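Local coordinates for NIF3-related protein (Bacillus cereus, PDB 2GX8), which is of unknown function but, as a member of the Nif3 family, binds zinc through a conserved two-metal motif and carries a probably regulatory domain, at residues 55-60 / 111-116; 270-275 / 327-332; 279-284 / 351-356. All blocks are in the same frame, centred on the assembly; numbering follows the deposited sequence.

How the contacts relate
All three contacts are buried and join their segments mainly through aliphatic contacts, without a hydrogen bond between the two segments of any pair. Contact 1 stands apart, its centre about 39 Å from those of the other two; it joins the edge strand 54-56 of the five-stranded sheet to helix 108-118 at a boundary between subunits. Contacts 2 and 3, with centres about 12 Å apart, share strand 270-280 of the larger sheet. Contact 2 reaches the loop leading into strand 331-335, the neighbour of strand 351-354 used by contact 3. Their chemistry differs: a single isoleucine methyl serves contact 2 beside a helix end, whereas contact 3 sets a leucine over an asparagine amide and adds a phenylalanine.

Contact 1. Residues 55-60 / 111-116; sequences LQIGAL and KIIEKC
No flat group enters the meeting of I57 with I113 and C116, so there are no ring faces or edges to assign; this is aliphatic packing in which one branched residue reaches two helix positions. The two branches of I57 divide the work. Its CG2 stands anti to the backbone N and approaches C116 CB at 4.0 Å, while the longer arm carries CD1 to within 3.9 Å of I113 CG2. The I57 and I113 side chains cross at about a right angle, and the same CD1 also lies 4.1 Å from I113 CG1. I113 and C116 are three residues apart in helix 108-118, so both present themselves on one side of it. I57 and C116 each touch I123, which places the helix against strand 122-125, and V78 of helix 75-84 packs on C116 as well. I103 of the second subunit touches both I57 and I113, so another chain packs on both partners of the contact. On the edge strand, Q56 and I57 together face I123 in a classic beta bulge; the chain turns a corner at I57, and I57 and G58 also pair in parallel with a strand of the second subunit, continuing the sheet across the interface.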
ATOM      1  N   LEU C  55      25.782  -4.186  14.808  1.00 55.86           N
ATOM      2  CA  LEU C  55      26.274  -3.045  15.566  1.00 56.06           C
ATOM      3  C   LEU C  55      25.222  -1.951  15.526  1.00 56.02           C
ATOM      4  O   LEU C  55      24.778  -1.544  14.446  1.00 57.76           O
ATOM      5  CB  LEU C  55      27.615  -2.519  15.008  1.00 55.41           C
ATOM      6  CG  LEU C  55      28.293  -1.366  15.790  1.00 55.25           C
ATOM      7  CD1 LEU C  55      28.718  -1.807  17.213  1.00 51.35           C
ATOM      8  CD2 LEU C  55      29.504  -0.784  15.024  1.00 54.87           C
ATOM      9  N   GLN C  56      24.804  -1.488  16.691  1.00 56.13           N
ATOM     10  CA  GLN C  56      23.800  -0.443  16.729  1.00 55.97           C
ATOM     11  C   GLN C  56      24.372   0.878  17.203  1.00 56.96           C
ATOM     12  O   GLN C  56      23.979   1.956  16.725  1.00 57.27           O
ATOM     13  CB  GLN C  56      22.622  -0.859  17.601  1.00 57.08           C
ATOM     14  CG  GLN C  56      21.830  -2.032  17.018  1.00 57.55           C
ATOM     15  CD  GLN C  56      20.435  -2.089  17.545  1.00 60.12           C
ATOM     16  OE1 GLN C  56      20.210  -2.066  18.757  1.00 66.15           O
ATOM     17  NE2 GLN C  56      19.468  -2.170  16.638  1.00 62.38           N
ATOM     18  N   ILE C  57      25.320   0.815  18.130  1.00 57.35           N
ATOM     19  CA  ILE C  57      25.908   2.044  18.664  1.00 57.36           C
ATOM     20  C   ILE C  57      27.385   1.873  18.847  1.00 57.02           C
ATOM     21  O   ILE C  57      27.819   0.899  19.449  1.00 58.43           O
ATOM     22  CB  ILE C  57      25.186   2.456  19.976  1.00 57.58           C
ATOM     23  CG1 ILE C  57      23.933   3.228  19.613  1.00 60.00           C
ATOM     24  CG2 ILE C  57      26.003   3.375  20.854  1.00 57.11           C
ATOM     25  CD1 ILE C  57      23.010   3.410  20.756  1.00 66.90           C
ATOM     26  N   GLY C  58      28.168   2.800  18.302  1.00 56.98           N
ATOM     27  CA  GLY C  58      29.615   2.749  18.489  1.00 54.65           C
ATOM     28  C   GLY C  58      30.388   2.236  17.306  1.00 55.23           C
ATOM     29  O   GLY C  58      29.934   2.364  16.164  1.00 55.43           O
ATOM     30  N   ALA C  59      31.570   1.675  17.604  1.00 55.23           N
ATOM     31  CA  ALA C  59      32.539   1.123  16.640  1.00 54.86           C
ATOM     32  C   ALA C  59      33.199  -0.125  17.234  1.00 54.98           C
ATOM     33  O   ALA C  59      33.294  -0.259  18.450  1.00 54.80           O
ATOM     34  CB  ALA C  59      33.596   2.128  16.346  1.00 54.36           C
ATOM     35  N   LEU C  60      33.661  -1.038  16.385  1.00 55.33           N
ATOM     36  CA  LEU C  60      34.300  -2.261  16.887  1.00 55.57           C
ATOM     37  C   LEU C  60      35.802  -2.302  16.623  1.00 56.33           C
ATOM     38  O   LEU C  60      36.487  -3.222  17.074  1.00 56.64           O
ATOM     39  CB  LEU C  60      33.639  -3.500  16.280  1.00 55.28           C
ATOM     40  CG  LEU C  60      32.155  -3.680  16.551  1.00 53.14           C
ATOM     41  CD1 LEU C  60      31.579  -4.630  15.540  1.00 54.61           C
ATOM     42  CD2 LEU C  60      31.891  -4.133  17.996  1.00 53.01           C
ATOM     43  N   LYS C 111      19.042   8.948  27.585  1.00 55.78           N
ATOM     44  CA  LYS C 111      20.122   8.896  28.558  1.00 54.38           C
ATOM     45  C   LYS C 111      20.934   7.598  28.459  1.00 54.95           C
ATOM     46  O   LYS C 111      22.101   7.569  28.834  1.00 55.96           O
ATOM     47  CB  LYS C 111      19.556   8.999  29.977  1.00 54.65           C
ATOM     48  CG  LYS C 111      19.142  10.372  30.432  1.00 52.47           C
ATOM     49  CD  LYS C 111      18.595  10.269  31.834  1.00 53.06           C
ATOM     50  CE  LYS C 111      18.535  11.625  32.481  1.00 56.83           C
ATOM     51  NZ  LYS C 111      17.917  12.598  31.570  1.00 60.67           N
ATOM     52  N   ILE C 112      20.320   6.528  27.979  1.00 55.10           N
ATOM     53  CA  ILE C 112      21.024   5.247  27.820  1.00 54.68           C
ATOM     54  C   ILE C 112      21.962   5.360  26.643  1.00 55.61           C
ATOM     55  O   ILE C 112      23.137   5.011  26.738  1.00 56.14           O
ATOM     56  CB  ILE C 112      20.055   4.062  27.564  1.00 54.89           C
ATOM     57  CG1 ILE C 112      19.130   3.854  28.764  1.00 51.74           C
ATOM     58  CG2 ILE C 112      20.862   2.774  27.329  1.00 57.23           C
ATOM     59  CD1 ILE C 112      18.014   2.855  28.523  1.00 53.51           C
ATOM     60  N   ILE C 113      21.438   5.868  25.533  1.00 55.95           N
ATOM     61  CA  ILE C 113      22.239   6.089  24.315  1.00 56.12           C
ATOM     62  C   ILE C 113      23.389   7.058  24.618  1.00 56.80           C
ATOM     63  O   ILE C 113      24.534   6.847  24.198  1.00 56.80           O
ATOM     64  CB  ILE C 113      21.330   6.637  23.199  1.00 55.96           C
ATOM     65  CG1 ILE C 113      20.279   5.577  22.836  1.00 54.06           C
ATOM     66  CG2 ILE C 113      22.115   6.979  21.951  1.00 53.13           C
ATOM     67  CD1 ILE C 113      19.246   6.106  21.904  1.00 53.16           C
ATOM     68  N   GLU C 114      23.075   8.113  25.368  1.00 57.43           N
ATOM     69  CA  GLU C 114      24.075   9.131  25.778  1.00 57.35           C
ATOM     70  C   GLU C 114      25.167   8.514  26.648  1.00 56.84           C
ATOM     71  O   GLU C 114      26.358   8.772  26.451  1.00 59.06           O
ATOM     72  CB  GLU C 114      23.377  10.250  26.553  1.00 55.84           C
ATOM     73  CG  GLU C 114      24.312  11.304  27.131  1.00 57.07           C
ATOM     74  CD  GLU C 114      23.582  12.371  27.944  1.00 58.24           C
ATOM     75  OE1 GLU C 114      22.741  11.988  28.780  1.00 58.61           O
ATOM     76  OE2 GLU C 114      23.864  13.581  27.758  1.00 57.55           O
ATOM     77  N   LYS C 115      24.761   7.704  27.617  1.00 57.21           N
ATOM     78  CA  LYS C 115      25.715   7.047  28.496  1.00 56.82           C
ATOM     79  C   LYS C 115      26.642   6.117  27.690  1.00 57.08           C
ATOM     80  O   LYS C 115      27.854   6.099  27.929  1.00 57.10           O
ATOM     81  CB  LYS C 115      24.990   6.329  29.630  1.00 56.27           C
ATOM     82  CG  LYS C 115      25.900   5.615  30.612  1.00 58.38           C
ATOM     83  CD  LYS C 115      25.195   5.285  31.950  1.00 57.59           C
ATOM     84  CE  LYS C 115      25.146   6.534  32.842  1.00 59.15           C
ATOM     85  NZ  LYS C 115      24.453   6.318  34.137  1.00 61.41           N
ATOM     86  N   CYS C 116      26.080   5.394  26.716  1.00 56.99           N
ATOM     87  CA  CYS C 116      26.860   4.507  25.820  1.00 57.54           C
ATOM     88  C   CYS C 116      27.815   5.293  24.956  1.00 56.76           C
ATOM     89  O   CYS C 116      28.993   4.940  24.824  1.00 59.07           O
ATOM     90  CB  CYS C 116      25.941   3.721  24.887  1.00 56.35           C
ATOM     91  SG  CYS C 116      24.912   2.520  25.680  1.00 65.34           S
TER

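Contact 2. Residues 270-275 / 327-332; sequences GKIGYL and KGADVY
K327 opens the second segment at the close of helix 321-326, and its CB lies 3.7 Å from I272 CD1. The methyl also sits 3.8 Å from K327 O, so the root of the lysine and its own carbonyl oxygen lie together on one side of it. I272 arrives there because CG1 extends anti to its backbone N (chi1 -171°) and chi2 is likewise extended, which carries CD1 well clear of strand 270-280. The two side chains cross obliquely, so they meet at the isoleucine tip and the first carbon of the lysine rather than along their lengths. Beyond that carbon the lysine chain, bent at chi2 and chi4, brings NZ to a hydrogen bond with L153 O. G328, with positive phi, is the first residue to leave the helix, in a Schellman motif that ends the helix, from which the chain passes into the sheet. This is the return half of a beta-alpha-beta crossover: strand 306-313 runs through helix 321-326 into the parallel neighbouring strand 331-335, while strand 270-280 flanks 306-313 antiparallel on its other side. A329 then offers its CB to the same isoleucine methyl, with I272 CD1 at 3.9 Å, and it comes from a direction well separated from that of K327 CB. At D330 the carboxylate turns to the adjoining strand, where OD2 accepts from the backbone N atoms of R308 and K309, and V331 begins the strand, packing on L281 and F284 of helix 281-292.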
ATOM      1  N   GLY C 270      11.441 -21.693  18.881  1.00 55.80           N
ATOM      2  CA  GLY C 270      10.966 -22.630  19.904  1.00 55.02           C
ATOM      3  C   GLY C 270      11.285 -24.089  19.702  1.00 55.76           C
ATOM      4  O   GLY C 270      11.617 -24.506  18.585  1.00 56.65           O
ATOM      5  N   LYS C 271      11.165 -24.864  20.791  1.00 55.41           N
ATOM      6  CA  LYS C 271      11.396 -26.328  20.804  1.00 54.51           C
ATOM      7  C   LYS C 271      10.166 -27.095  21.296  1.00 53.69           C
ATOM      8  O   LYS C 271       9.373 -26.586  22.071  1.00 53.74           O
ATOM      9  CB  LYS C 271      12.594 -26.701  21.705  1.00 53.91           C
ATOM     10  CG  LYS C 271      13.946 -26.181  21.197  1.00 53.85           C
ATOM     11  CD  LYS C 271      14.352 -26.909  19.939  1.00 58.26           C
ATOM     12  CE  LYS C 271      15.576 -26.274  19.291  1.00 62.94           C
ATOM     13  NZ  LYS C 271      16.128 -27.097  18.164  1.00 63.15           N
ATOM     14  N   ILE C 272       9.975 -28.313  20.814  1.00 53.88           N
ATOM     15  CA  ILE C 272       8.896 -29.129  21.319  1.00 53.47           C
ATOM     16  C   ILE C 272       9.523 -30.465  21.640  1.00 55.00           C
ATOM     17  O   ILE C 272      10.259 -30.998  20.821  1.00 56.32           O
ATOM     18  CB  ILE C 272       7.641 -29.192  20.382  1.00 54.93           C
ATOM     19  CG1 ILE C 272       6.468 -29.888  21.112  1.00 50.71           C
ATOM     20  CG2 ILE C 272       7.950 -29.805  19.011  1.00 51.70           C
ATOM     21  CD1 ILE C 272       5.149 -29.857  20.362  1.00 50.25           C
ATOM     22  N   GLY C 273       9.277 -30.960  22.857  1.00 55.02           N
ATOM     23  CA  GLY C 273       9.858 -32.187  23.352  1.00 53.94           C
ATOM     24  C   GLY C 273       8.975 -32.829  24.413  1.00 55.08           C
ATOM     25  O   GLY C 273       7.813 -32.443  24.579  1.00 55.44           O
ATOM     26  N   TYR C 274       9.548 -33.771  25.160  1.00 53.27           N
ATOM     27  CA  TYR C 274       8.807 -34.549  26.165  1.00 53.77           C
ATOM     28  C   TYR C 274       9.379 -34.508  27.571  1.00 53.72           C
ATOM     29  O   TYR C 274      10.583 -34.664  27.761  1.00 52.89           O
ATOM     30  CB  TYR C 274       8.754 -36.020  25.725  1.00 53.13           C
ATOM     31  CG  TYR C 274       7.999 -36.239  24.436  1.00 53.18           C
ATOM     32  CD1 TYR C 274       8.663 -36.258  23.201  1.00 52.43           C
ATOM     33  CD2 TYR C 274       6.610 -36.405  24.449  1.00 53.36           C
ATOM     34  CE1 TYR C 274       7.952 -36.448  22.010  1.00 54.10           C
ATOM     35  CE2 TYR C 274       5.889 -36.600  23.274  1.00 53.68           C
ATOM     36  CZ  TYR C 274       6.554 -36.615  22.061  1.00 54.57           C
ATOM     37  OH  TYR C 274       5.802 -36.817  20.909  1.00 56.19           O
ATOM     38  N   LEU C 275       8.514 -34.323  28.565  1.00 55.17           N
ATOM     39  CA  LEU C 275       8.969 -34.390  29.950  1.00 57.13           C
ATOM     40  C   LEU C 275       9.444 -35.818  30.244  1.00 58.62           C
ATOM     41  O   LEU C 275       9.118 -36.753  29.504  1.00 59.38           O
ATOM     42  CB  LEU C 275       7.867 -33.973  30.930  1.00 56.20           C
ATOM     43  CG  LEU C 275       7.374 -32.525  30.963  1.00 57.40           C
ATOM     44  CD1 LEU C 275       6.186 -32.375  31.885  1.00 54.61           C
ATOM     45  CD2 LEU C 275       8.475 -31.536  31.358  1.00 57.83           C
ATOM     46  N   LYS C 327       1.545 -29.743  16.225  1.00 56.78           N
ATOM     47  CA  LYS C 327       2.635 -30.638  16.617  1.00 55.94           C
ATOM     48  C   LYS C 327       2.293 -31.492  17.866  1.00 55.63           C
ATOM     49  O   LYS C 327       3.115 -32.284  18.333  1.00 55.24           O
ATOM     50  CB  LYS C 327       3.895 -29.839  16.902  1.00 55.80           C
ATOM     51  CG  LYS C 327       4.449 -29.037  15.743  1.00 58.19           C
ATOM     52  CD  LYS C 327       5.074 -29.924  14.718  1.00 63.64           C
ATOM     53  CE  LYS C 327       5.987 -29.143  13.788  1.00 70.12           C
ATOM     54  NZ  LYS C 327       7.244 -28.613  14.439  1.00 67.65           N
ATOM     55  N   GLY C 328       1.107 -31.307  18.433  1.00 54.45           N
ATOM     56  CA  GLY C 328       0.669 -32.143  19.549  1.00 54.04           C
ATOM     57  C   GLY C 328       1.006 -31.785  20.986  1.00 53.59           C
ATOM     58  O   GLY C 328       0.848 -32.624  21.859  1.00 54.52           O
ATOM     59  N   ALA C 329       1.428 -30.555  21.252  1.00 53.23           N
ATOM     60  CA  ALA C 329       1.756 -30.132  22.610  1.00 52.55           C
ATOM     61  C   ALA C 329       0.554 -30.259  23.499  1.00 52.72           C
ATOM     62  O   ALA C 329      -0.590 -30.129  23.051  1.00 53.01           O
ATOM     63  CB  ALA C 329       2.253 -28.671  22.615  1.00 52.08           C
ATOM     64  N   ASP C 330       0.827 -30.549  24.765  1.00 54.44           N
ATOM     65  CA  ASP C 330      -0.184 -30.676  25.808  1.00 53.68           C
ATOM     66  C   ASP C 330      -0.232 -29.341  26.529  1.00 55.27           C
ATOM     67  O   ASP C 330      -1.278 -28.962  27.077  1.00 57.20           O
ATOM     68  CB  ASP C 330       0.207 -31.761  26.814  1.00 53.32           C
ATOM     69  CG  ASP C 330       0.033 -33.161  26.269  1.00 54.55           C
ATOM     70  OD1 ASP C 330      -1.009 -33.432  25.623  1.00 55.81           O
ATOM     71  OD2 ASP C 330       0.924 -34.008  26.517  1.00 52.93           O
ATOM     72  N   VAL C 331       0.909 -28.647  26.518  1.00 52.38           N
ATOM     73  CA  VAL C 331       1.091 -27.375  27.183  1.00 52.39           C
ATOM     74  C   VAL C 331       2.102 -26.537  26.396  1.00 51.43           C
ATOM     75  O   VAL C 331       3.022 -27.073  25.795  1.00 51.36           O
ATOM     76  CB  VAL C 331       1.612 -27.569  28.631  1.00 51.85           C
ATOM     77  CG1 VAL C 331       2.951 -28.200  28.615  1.00 52.76           C
ATOM     78  CG2 VAL C 331       1.691 -26.234  29.388  1.00 51.37           C
ATOM     79  N   TYR C 332       1.948 -25.224  26.429  1.00 51.76           N
ATOM     80  CA  TYR C 332       2.850 -24.323  25.712  1.00 50.75           C
ATOM     81  C   TYR C 332       3.425 -23.271  26.668  1.00 52.54           C
ATOM     82  O   TYR C 332       2.689 -22.534  27.282  1.00 53.93           O
ATOM     83  CB  TYR C 332       2.093 -23.709  24.523  1.00 48.82           C
ATOM     84  CG  TYR C 332       2.845 -22.719  23.615  1.00 47.80           C
ATOM     85  CD1 TYR C 332       2.166 -21.640  23.051  1.00 45.18           C
ATOM     86  CD2 TYR C 332       4.216 -22.862  23.318  1.00 44.22           C
ATOM     87  CE1 TYR C 332       2.816 -20.723  22.195  1.00 40.61           C
ATOM     88  CE2 TYR C 332       4.897 -21.912  22.450  1.00 45.06           C
ATOM     89  CZ  TYR C 332       4.174 -20.856  21.911  1.00 46.39           C
ATOM     90  OH  TYR C 332       4.758 -19.907  21.058  1.00 47.97           O
TER

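Contact 3. Residues 279-284 / 351-356; sequences MTLGQF and NIVDPG
L281 and F284 both hold CG anti to the backbone N, with chi1 at -179° and 172°, and so extend from the first turn of their helix toward N351 and V353. The arrangement is an alpha/beta layer, in which helix 281-292, following directly on strand 270-280, packs against the large mixed sheet, here on strand 351-354. The leucine uses both its branches. CD2 rests over the flat face of the N351 amide, 3.6 Å from N351 CG, with the amide nitrogen almost as near. CD1 bridges the two strand residues, with N351 CB at 3.8 Å and V353 CG2 at 3.9 Å, as the leucine and valine side chains slide past each other in opposite directions. The same valine methyl also takes the phenylalanine: F284 CD2 lies 3.9 Å from V353 CG2, so V353 CG2 touches both, the two neighbours standing side by side rather than on opposite sides of it. N351 and V353 are two apart on the strand and project to the helix side, whereas I352 between them points away. V333 of the adjoining strand, together with V307 and V310, extends the apolar surface under F284.

At the helix start, T280 is the N-cap. Its OG1 accepts a weak bond from Q283 N at 3.3 Å, and Q283 NE2 donates to the same oxygen, tilted somewhat from its amide plane. At the far end of the strand, D354 is fixed by a salt bridge from OD2 to R298, and OD2 also accepts from M337 N. An Asx turn ends the strand just before the zinc ligand H357: G356 N donates to D354 OD1 at 2.9 Å, on its anti side and 22° out of the carboxylate plane.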
ATOM      1  N   MET C 279       2.837 -35.260  34.347  1.00 56.70           N
ATOM      2  CA  MET C 279       2.460 -34.395  35.448  1.00 56.69           C
ATOM      3  C   MET C 279       1.160 -33.714  35.073  1.00 55.39           C
ATOM      4  O   MET C 279       0.768 -33.710  33.889  1.00 55.82           O
ATOM      5  CB  MET C 279       3.425 -33.214  35.569  1.00 57.24           C
ATOM      6  CG  MET C 279       4.885 -33.508  35.654  1.00 58.00           C
ATOM      7  SD  MET C 279       5.653 -31.907  35.788  1.00 59.27           S
ATOM      8  CE  MET C 279       7.384 -32.382  35.743  1.00 59.45           C
ATOM      9  N   THR C 280       0.540 -33.073  36.071  1.00 53.47           N
ATOM     10  CA  THR C 280      -0.639 -32.265  35.815  1.00 52.27           C
ATOM     11  C   THR C 280      -0.116 -30.896  35.396  1.00 53.00           C
ATOM     12  O   THR C 280       1.084 -30.624  35.533  1.00 51.43           O
ATOM     13  CB  THR C 280      -1.570 -32.126  37.051  1.00 52.40           C
ATOM     14  OG1 THR C 280      -0.926 -31.368  38.082  1.00 49.05           O
ATOM     15  CG2 THR C 280      -1.991 -33.518  37.602  1.00 49.82           C
ATOM     16  N   LEU C 281      -1.002 -30.040  34.887  1.00 53.58           N
ATOM     17  CA  LEU C 281      -0.616 -28.709  34.459  1.00 55.70           C
ATOM     18  C   LEU C 281      -0.167 -27.934  35.694  1.00 56.96           C
ATOM     19  O   LEU C 281       0.850 -27.274  35.668  1.00 58.19           O
ATOM     20  CB  LEU C 281      -1.801 -28.032  33.773  1.00 55.26           C
ATOM     21  CG  LEU C 281      -1.661 -26.629  33.211  1.00 55.06           C
ATOM     22  CD1 LEU C 281      -0.500 -26.483  32.226  1.00 52.73           C
ATOM     23  CD2 LEU C 281      -2.981 -26.251  32.560  1.00 57.07           C
ATOM     24  N   GLY C 282      -0.908 -28.081  36.797  1.00 58.60           N
ATOM     25  CA  GLY C 282      -0.589 -27.423  38.073  1.00 57.28           C
ATOM     26  C   GLY C 282       0.827 -27.664  38.572  1.00 55.96           C
ATOM     27  O   GLY C 282       1.491 -26.720  39.002  1.00 54.21           O
ATOM     28  N   GLN C 283       1.285 -28.920  38.527  1.00 53.65           N
ATOM     29  CA  GLN C 283       2.672 -29.231  38.913  1.00 54.57           C
ATOM     30  C   GLN C 283       3.697 -28.967  37.824  1.00 54.64           C
ATOM     31  O   GLN C 283       4.876 -28.769  38.118  1.00 55.97           O
ATOM     32  CB  GLN C 283       2.833 -30.647  39.413  1.00 53.80           C
ATOM     33  CG  GLN C 283       2.080 -31.633  38.628  1.00 56.20           C
ATOM     34  CD  GLN C 283       2.107 -32.987  39.287  1.00 59.39           C
ATOM     35  OE1 GLN C 283       3.144 -33.664  39.307  1.00 59.98           O
ATOM     36  NE2 GLN C 283       0.963 -33.400  39.825  1.00 56.98           N
ATOM     37  N   PHE C 284       3.268 -28.996  36.569  1.00 54.23           N
ATOM     38  CA  PHE C 284       4.174 -28.616  35.527  1.00 53.64           C
ATOM     39  C   PHE C 284       4.490 -27.140  35.694  1.00 53.21           C
ATOM     40  O   PHE C 284       5.644 -26.746  35.636  1.00 55.09           O
ATOM     41  CB  PHE C 284       3.636 -28.904  34.142  1.00 52.67           C
ATOM     42  CG  PHE C 284       4.507 -28.338  33.062  1.00 53.55           C
ATOM     43  CD1 PHE C 284       5.779 -28.858  32.845  1.00 47.80           C
ATOM     44  CD2 PHE C 284       4.064 -27.273  32.282  1.00 50.40           C
ATOM     45  CE1 PHE C 284       6.597 -28.330  31.864  1.00 51.60           C
ATOM     46  CE2 PHE C 284       4.872 -26.728  31.282  1.00 51.94           C
ATOM     47  CZ  PHE C 284       6.140 -27.247  31.071  1.00 50.10           C
ATOM     48  N   ASN C 351      -2.972 -26.032  26.648  1.00 53.63           N
ATOM     49  CA  ASN C 351      -2.674 -25.421  27.916  1.00 51.44           C
ATOM     50  C   ASN C 351      -1.503 -24.476  27.734  1.00 51.80           C
ATOM     51  O   ASN C 351      -0.741 -24.612  26.779  1.00 49.34           O
ATOM     52  CB  ASN C 351      -2.327 -26.484  28.923  1.00 53.45           C
ATOM     53  CG  ASN C 351      -3.483 -27.397  29.206  1.00 51.78           C
ATOM     54  OD1 ASN C 351      -4.650 -27.033  29.005  1.00 53.86           O
ATOM     55  ND2 ASN C 351      -3.181 -28.568  29.699  1.00 53.62           N
ATOM     56  N   ILE C 352      -1.366 -23.523  28.645  1.00 50.60           N
ATOM     57  CA  ILE C 352      -0.315 -22.546  28.539  1.00 50.44           C
ATOM     58  C   ILE C 352       0.219 -22.222  29.897  1.00 50.20           C
ATOM     59  O   ILE C 352      -0.529 -22.173  30.854  1.00 50.85           O
ATOM     60  CB  ILE C 352      -0.841 -21.212  27.923  1.00 51.40           C
ATOM     61  CG1 ILE C 352      -1.669 -21.506  26.664  1.00 54.18           C
ATOM     62  CG2 ILE C 352       0.293 -20.198  27.695  1.00 52.31           C
ATOM     63  CD1 ILE C 352      -1.284 -20.730  25.506  1.00 58.06           C
ATOM     64  N   VAL C 353       1.530 -22.067  29.987  1.00 49.56           N
ATOM     65  CA  VAL C 353       2.136 -21.529  31.184  1.00 48.62           C
ATOM     66  C   VAL C 353       2.951 -20.330  30.683  1.00 48.47           C
ATOM     67  O   VAL C 353       3.736 -20.483  29.791  1.00 49.27           O
ATOM     68  CB  VAL C 353       3.062 -22.498  31.869  1.00 46.82           C
ATOM     69  CG1 VAL C 353       3.670 -21.803  33.041  1.00 42.79           C
ATOM     70  CG2 VAL C 353       2.271 -23.796  32.344  1.00 48.36           C
ATOM     71  N   ASP C 354       2.754 -19.159  31.273  1.00 49.62           N
ATOM     72  CA  ASP C 354       3.428 -17.919  30.868  1.00 50.26           C
ATOM     73  C   ASP C 354       4.286 -17.518  32.046  1.00 50.68           C
ATOM     74  O   ASP C 354       3.808 -16.901  32.991  1.00 52.47           O
ATOM     75  CB  ASP C 354       2.395 -16.823  30.569  1.00 47.24           C
ATOM     76  CG  ASP C 354       3.006 -15.517  30.094  1.00 54.29           C
ATOM     77  OD1 ASP C 354       4.235 -15.329  30.176  1.00 53.50           O
ATOM     78  OD2 ASP C 354       2.246 -14.646  29.592  1.00 57.11           O
ATOM     79  N   PRO C 355       5.573 -17.847  31.983  1.00 50.94           N
ATOM     80  CA  PRO C 355       6.465 -17.471  33.059  1.00 50.24           C
ATOM     81  C   PRO C 355       7.027 -16.069  32.824  1.00 51.80           C
ATOM     82  O   PRO C 355       7.791 -15.586  33.640  1.00 53.44           O
ATOM     83  CB  PRO C 355       7.576 -18.505  32.942  1.00 50.89           C
ATOM     84  CG  PRO C 355       7.627 -18.862  31.469  1.00 47.57           C
ATOM     85  CD  PRO C 355       6.275 -18.549  30.887  1.00 50.29           C
ATOM     86  N   GLY C 356       6.648 -15.413  31.725  1.00 51.71           N
ATOM     87  CA  GLY C 356       7.132 -14.078  31.420  1.00 50.44           C
ATOM     88  C   GLY C 356       8.222 -14.118  30.368  1.00 53.34           C
ATOM     89  O   GLY C 356       9.019 -15.066  30.294  1.00 53.03           O
TER